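Local coordinates for hyaluronidase (Thermobaculum terrenum, PDB 5DIY), which probably removes O-linked N-acetylglucosamine from proteins as a family 84 glycoside hydrolase, here carrying a substitution at the predicted proton donor, at residues H112-F123 and S157-Y168. Sequence-based numbering, arbitrary orientation.
Sequences HSIGIFFDNVPF and STPQIIMCPTFY. Unlike the reference sequence in segment 112-123: N120 (reference Asp). With NAG (2-acetamido-2-deoxy-beta-D-glucopyranose), chain E.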
loop_
_atom_site.group_PDB
_atom_site.type_symbol
_atom_site.label_atom_id
_atom_site.label_comp_id
_atom_site.label_asym_id
_atom_site.label_seq_id
_atom_site.Cartn_x
_atom_site.Cartn_y
_atom_site.Cartn_z
ATOM N N HIS C 112 -9.036 7.380 25.867
ATOM C CA HIS C 112 -9.861 6.267 26.381
ATOM C C HIS C 112 -9.847 5.031 25.470
ATOM O O HIS C 112 -10.319 3.968 25.885
ATOM C CB HIS C 112 -11.309 6.726 26.605
ATOM C CG HIS C 112 -12.012 7.153 25.354
ATOM N ND1 HIS C 112 -12.744 6.281 24.577
ATOM C CD2 HIS C 112 -12.084 8.357 24.739
ATOM C CE1 HIS C 112 -13.239 6.931 23.538
ATOM N NE2 HIS C 112 -12.853 8.193 23.614
ATOM N N SER C 113 -9.327 5.171 24.243
ATOM C CA SER C 113 -9.231 4.065 23.285
ATOM C C SER C 113 -7.794 3.552 23.208
ATOM O O SER C 113 -6.858 4.314 22.945
ATOM C CB SER C 113 -9.708 4.496 21.900
ATOM O OG SER C 113 -9.636 3.408 20.989
ATOM N N ILE C 114 -7.633 2.255 23.446
ATOM C CA ILE C 114 -6.328 1.624 23.502
ATOM C C ILE C 114 -6.316 0.468 22.516
ATOM O O ILE C 114 -7.243 -0.339 22.491
ATOM C CB ILE C 114 -6.009 1.117 24.932
ATOM C CG1 ILE C 114 -6.011 2.279 25.948
ATOM C CG2 ILE C 114 -4.680 0.363 24.971
ATOM C CD1 ILE C 114 -4.875 3.277 25.807
ATOM N N GLY C 115 -5.268 0.407 21.697
ATOM C CA GLY C 115 -5.042 -0.709 20.776
ATOM C C GLY C 115 -4.091 -1.722 21.388
ATOM O O GLY C 115 -3.040 -1.347 21.900
ATOM N N ILE C 116 -4.451 -3.003 21.357
ATOM C CA ILE C 116 -3.537 -4.067 21.804
ATOM C C ILE C 116 -3.440 -5.101 20.682
ATOM O O ILE C 116 -4.373 -5.884 20.468
ATOM C CB ILE C 116 -3.971 -4.706 23.148
ATOM C CG1 ILE C 116 -4.202 -3.614 24.205
ATOM C CG2 ILE C 116 -2.910 -5.687 23.638
ATOM C CD1 ILE C 116 -4.607 -4.125 25.570
ATOM N N PHE C 117 -2.310 -5.104 19.969
ATOM C CA PHE C 117 -2.184 -5.882 18.726
ATOM C C PHE C 117 -1.301 -7.104 18.890
ATOM O O PHE C 117 -0.290 -7.044 19.587
ATOM C CB PHE C 117 -1.655 -5.013 17.578
ATOM C CG PHE C 117 -2.471 -3.767 17.296
ATOM C CD1 PHE C 117 -3.823 -3.665 17.641
ATOM C CD2 PHE C 117 -1.885 -2.702 16.630
ATOM C CE1 PHE C 117 -4.541 -2.519 17.364
ATOM C CE2 PHE C 117 -2.602 -1.555 16.345
ATOM C CZ PHE C 117 -3.929 -1.460 16.713
ATOM N N PHE C 118 -1.706 -8.205 18.245
ATOM C CA PHE C 118 -0.979 -9.481 18.267
ATOM C C PHE C 118 -0.704 -10.006 16.851
ATOM O O PHE C 118 -0.540 -11.212 16.647
ATOM C CB PHE C 118 -1.771 -10.514 19.078
ATOM C CG PHE C 118 -2.045 -10.084 20.489
ATOM C CD1 PHE C 118 -1.091 -10.268 21.480
ATOM C CD2 PHE C 118 -3.239 -9.460 20.820
ATOM C CE1 PHE C 118 -1.325 -9.847 22.782
ATOM C CE2 PHE C 118 -3.484 -9.042 22.119
ATOM C CZ PHE C 118 -2.527 -9.237 23.104
ATOM N N ASP C 119 -0.657 -9.101 15.874
ATOM C CA ASP C 119 -0.260 -9.459 14.509
ATOM C C ASP C 119 1.239 -9.736 14.424
ATOM O O ASP C 119 2.026 -9.118 15.134
ATOM C CB ASP C 119 -0.635 -8.355 13.514
ATOM C CG ASP C 119 -0.022 -7.004 13.866
ATOM O OD1 ASP C 119 -0.271 -6.513 14.985
ATOM O OD2 ASP C 119 0.687 -6.435 13.017
ATOM N N ASN C 120 1.617 -10.662 13.543
ATOM C CA ASN C 120 3.019 -10.991 13.275
ATOM C C ASN C 120 3.792 -11.370 14.540
ATOM O O ASN C 120 4.793 -10.744 14.902
ATOM C CB ASN C 120 3.705 -9.846 12.522
ATOM C CG ASN C 120 2.981 -9.469 11.238
ATOM O OD1 ASN C 120 2.151 -10.225 10.726
ATOM N ND2 ASN C 120 3.286 -8.287 10.716
ATOM N N VAL C 121 3.266 -12.392 15.211
ATOM C CA VAL C 121 3.910 -13.050 16.348
ATOM C C VAL C 121 3.817 -14.556 16.081
ATOM O O VAL C 121 3.086 -14.966 15.170
ATOM C CB VAL C 121 3.238 -12.676 17.697
ATOM C CG1 VAL C 121 3.258 -11.165 17.895
ATOM C CG2 VAL C 121 1.814 -13.225 17.800
ATOM N N PRO C 122 4.562 -15.384 16.847
ATOM C CA PRO C 122 4.439 -16.837 16.674
ATOM C C PRO C 122 3.022 -17.355 16.926
ATOM O O PRO C 122 2.324 -16.851 17.811
ATOM C CB PRO C 122 5.416 -17.400 17.716
ATOM C CG PRO C 122 6.429 -16.327 17.891
ATOM C CD PRO C 122 5.653 -15.043 17.781
ATOM N N PHE C 123 2.617 -18.364 16.151
ATOM C CA PHE C 123 1.248 -18.899 16.205
ATOM C C PHE C 123 0.935 -19.712 17.467
ATOM O O PHE C 123 -0.230 -20.022 17.714
ATOM C CB PHE C 123 0.941 -19.760 14.963
ATOM C CG PHE C 123 1.048 -19.025 13.637
ATOM C CD1 PHE C 123 0.630 -17.696 13.490
ATOM C CD2 PHE C 123 1.525 -19.693 12.505
ATOM C CE1 PHE C 123 0.721 -17.046 12.260
ATOM C CE2 PHE C 123 1.611 -19.048 11.274
ATOM C CZ PHE C 123 1.210 -17.724 11.151
ATOM N N SER C 157 -13.532 6.222 32.838
ATOM C CA SER C 157 -14.895 6.124 32.304
ATOM C C SER C 157 -14.894 5.647 30.844
ATOM O O SER C 157 -14.182 6.198 30.006
ATOM C CB SER C 157 -15.589 7.487 32.393
ATOM O OG SER C 157 -15.497 8.019 33.705
ATOM N N THR C 158 -15.706 4.630 30.557
ATOM C CA THR C 158 -15.908 4.086 29.199
ATOM C C THR C 158 -14.617 3.816 28.411
ATOM O O THR C 158 -14.370 4.438 27.374
ATOM C CB THR C 158 -16.863 4.971 28.369
ATOM O OG1 THR C 158 -16.280 6.262 28.158
ATOM C CG2 THR C 158 -18.187 5.125 29.089
ATOM N N PRO C 159 -13.787 2.886 28.912
ATOM C CA PRO C 159 -12.610 2.482 28.153
ATOM C C PRO C 159 -13.025 1.624 26.966
ATOM O O PRO C 159 -14.093 0.998 26.993
ATOM C CB PRO C 159 -11.806 1.666 29.163
ATOM C CG PRO C 159 -12.839 1.089 30.064
ATOM C CD PRO C 159 -13.901 2.143 30.181
ATOM N N GLN C 160 -12.197 1.630 25.930
ATOM C CA GLN C 160 -12.432 0.839 24.729
ATOM C C GLN C 160 -11.130 0.213 24.300
ATOM O O GLN C 160 -10.106 0.898 24.232
ATOM C CB GLN C 160 -12.970 1.716 23.602
ATOM C CG GLN C 160 -14.435 2.070 23.765
ATOM C CD GLN C 160 -14.918 3.067 22.737
ATOM O OE1 GLN C 160 -14.150 3.899 22.250
ATOM N NE2 GLN C 160 -16.204 2.999 22.408
ATOM N N ILE C 161 -11.177 -1.083 24.024
ATOM C CA ILE C 161 -10.039 -1.800 23.497
ATOM C C ILE C 161 -10.377 -2.265 22.085
ATOM O O ILE C 161 -11.458 -2.798 21.827
ATOM C CB ILE C 161 -9.634 -3.004 24.381
ATOM C CG1 ILE C 161 -9.154 -2.515 25.753
ATOM C CG2 ILE C 161 -8.524 -3.827 23.706
ATOM C CD1 ILE C 161 -9.029 -3.612 26.794
ATOM N N ILE C 162 -9.433 -2.045 21.179
ATOM C CA ILE C 162 -9.452 -2.666 19.862
ATOM C C ILE C 162 -8.227 -3.582 19.818
ATOM O O ILE C 162 -7.130 -3.185 20.204
ATOM C CB ILE C 162 -9.503 -1.634 18.700
ATOM C CG1 ILE C 162 -9.606 -2.354 17.348
ATOM C CG2 ILE C 162 -8.310 -0.683 18.707
ATOM C CD1 ILE C 162 -10.128 -1.481 16.229
ATOM N N MET C 163 -8.434 -4.828 19.414
ATOM C CA MET C 163 -7.344 -5.788 19.355
ATOM C C MET C 163 -7.146 -6.245 17.923
ATOM O O MET C 163 -8.094 -6.259 17.135
ATOM C CB MET C 163 -7.590 -6.975 20.308
ATOM C CG MET C 163 -8.641 -7.997 19.876
ATOM S SD MET C 163 -8.047 -9.307 18.771
ATOM C CE MET C 163 -6.974 -10.239 19.864
ATOM N N CYS C 164 -5.908 -6.604 17.593
ATOM C CA CYS C 164 -5.594 -7.242 16.319
ATOM C C CYS C 164 -5.249 -8.694 16.610
ATOM O O CYS C 164 -4.329 -8.962 17.384
ATOM C CB CYS C 164 -4.434 -6.558 15.595
ATOM S SG CYS C 164 -4.200 -7.189 13.906
ATOM N N PRO C 165 -5.995 -9.639 16.009
ATOM C CA PRO C 165 -5.678 -11.047 16.227
ATOM C C PRO C 165 -4.391 -11.474 15.530
ATOM O O PRO C 165 -3.915 -10.794 14.620
ATOM C CB PRO C 165 -6.880 -11.783 15.641
ATOM C CG PRO C 165 -7.545 -10.826 14.713
ATOM C CD PRO C 165 -7.127 -9.445 15.087
ATOM N N THR C 166 -3.834 -12.592 15.982
ATOM C CA THR C 166 -2.643 -13.191 15.374
ATOM C C THR C 166 -2.968 -13.792 14.006
ATOM O O THR C 166 -2.124 -13.796 13.116
ATOM C CB THR C 166 -2.028 -14.233 16.331
ATOM O OG1 THR C 166 -1.720 -13.587 17.576
ATOM C CG2 THR C 166 -0.768 -14.837 15.756
ATOM N N PHE C 167 -4.200 -14.273 13.845
ATOM C CA PHE C 167 -4.742 -14.654 12.543
ATOM C C PHE C 167 -5.751 -13.583 12.145
ATOM O O PHE C 167 -6.873 -13.560 12.664
ATOM C CB PHE C 167 -5.378 -16.045 12.618
ATOM C CG PHE C 167 -4.377 -17.144 12.884
ATOM C CD1 PHE C 167 -4.008 -17.471 14.187
ATOM C CD2 PHE C 167 -3.775 -17.830 11.829
ATOM C CE1 PHE C 167 -3.074 -18.470 14.437
ATOM C CE2 PHE C 167 -2.837 -18.829 12.071
ATOM C CZ PHE C 167 -2.487 -19.151 13.378
ATOM N N TYR C 168 -5.331 -12.695 11.237
ATOM C CA TYR C 168 -6.075 -11.467 10.893
ATOM C C TYR C 168 -6.552 -11.368 9.436
ATOM O O TYR C 168 -7.100 -10.341 9.037
ATOM C CB TYR C 168 -5.241 -10.222 11.254
ATOM C CG TYR C 168 -3.857 -10.156 10.632
ATOM C CD1 TYR C 168 -3.669 -9.720 9.318
ATOM C CD2 TYR C 168 -2.734 -10.512 11.369
ATOM C CE1 TYR C 168 -2.394 -9.657 8.757
ATOM C CE2 TYR C 168 -1.463 -10.454 10.824
ATOM C CZ TYR C 168 -1.291 -10.022 9.522
ATOM O OH TYR C 168 -0.020 -9.976 9.004
HETATM C C1 NAG E . 1.160 -6.758 8.082
HETATM C C2 NAG E . 1.116 -5.808 9.296
HETATM C C3 NAG E . 1.198 -4.322 8.935
HETATM C C4 NAG E . 1.901 -4.137 7.600
HETATM C C5 NAG E . 1.075 -4.821 6.523
HETATM C C6 NAG E . 1.701 -4.706 5.123
HETATM C C7 NAG E . -1.306 -6.009 9.762
HETATM C C8 NAG E . -2.316 -6.328 10.830
HETATM N N2 NAG E . -0.033 -6.086 10.151
HETATM O O3 NAG E . 1.900 -3.631 9.974
HETATM O O4 NAG E . 1.992 -2.749 7.279
HETATM O O5 NAG E . 0.777 -6.187 6.826
HETATM O O6 NAG E . 3.054 -5.168 5.101
HETATM O O7 NAG E . -1.644 -5.713 8.623
HETATM O O HOH W 1 0.457 -13.076 12.371
#
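I114 N donates to Q160 O (2.9 Å) and I162 N to I114 O, an alternating ladder that identifies strands 113-117 and 160-164 as parallel neighbours, the fourth and fifth of the TIM barrel. Their loops beyond the C-terminal ends build part of the sugar site, as the geometry of Y168 demonstrates. Its CB is turned toward segment 112-123, and chi1 of 56° carries the ring alongside D119 CB to the acetamido group and N120. CD2 and CE2 meet D119 CB, CE2 at 3.5 Å. On one face NAG C8 lies over the ring centre, 3.8 Å above its plane, near CG, CD1 and CE1; CE1 and CZ also approach NAG C7. At the tip, OH comes to 3.5 Å from NAG C1 and donates to OD1 of N120 (2.8 Å), the engineered replacement for the aspartate predicted as proton donor; OD1 lies at the ring edge, with the amide plane turned 59° from the ring. With an alanine here, N120 OD1 would probably lose this donor and the acetamido methyl the ring it rests on. D119 OD2 accepts from NAG N2 (N-H...O 166°) and pairs with K43. Farther out, the F123 and F167 rings form an offset stack. T166 CG2 meets the F123 ring edge, while T166 OG1 donates to F118 O at 2.8 Å.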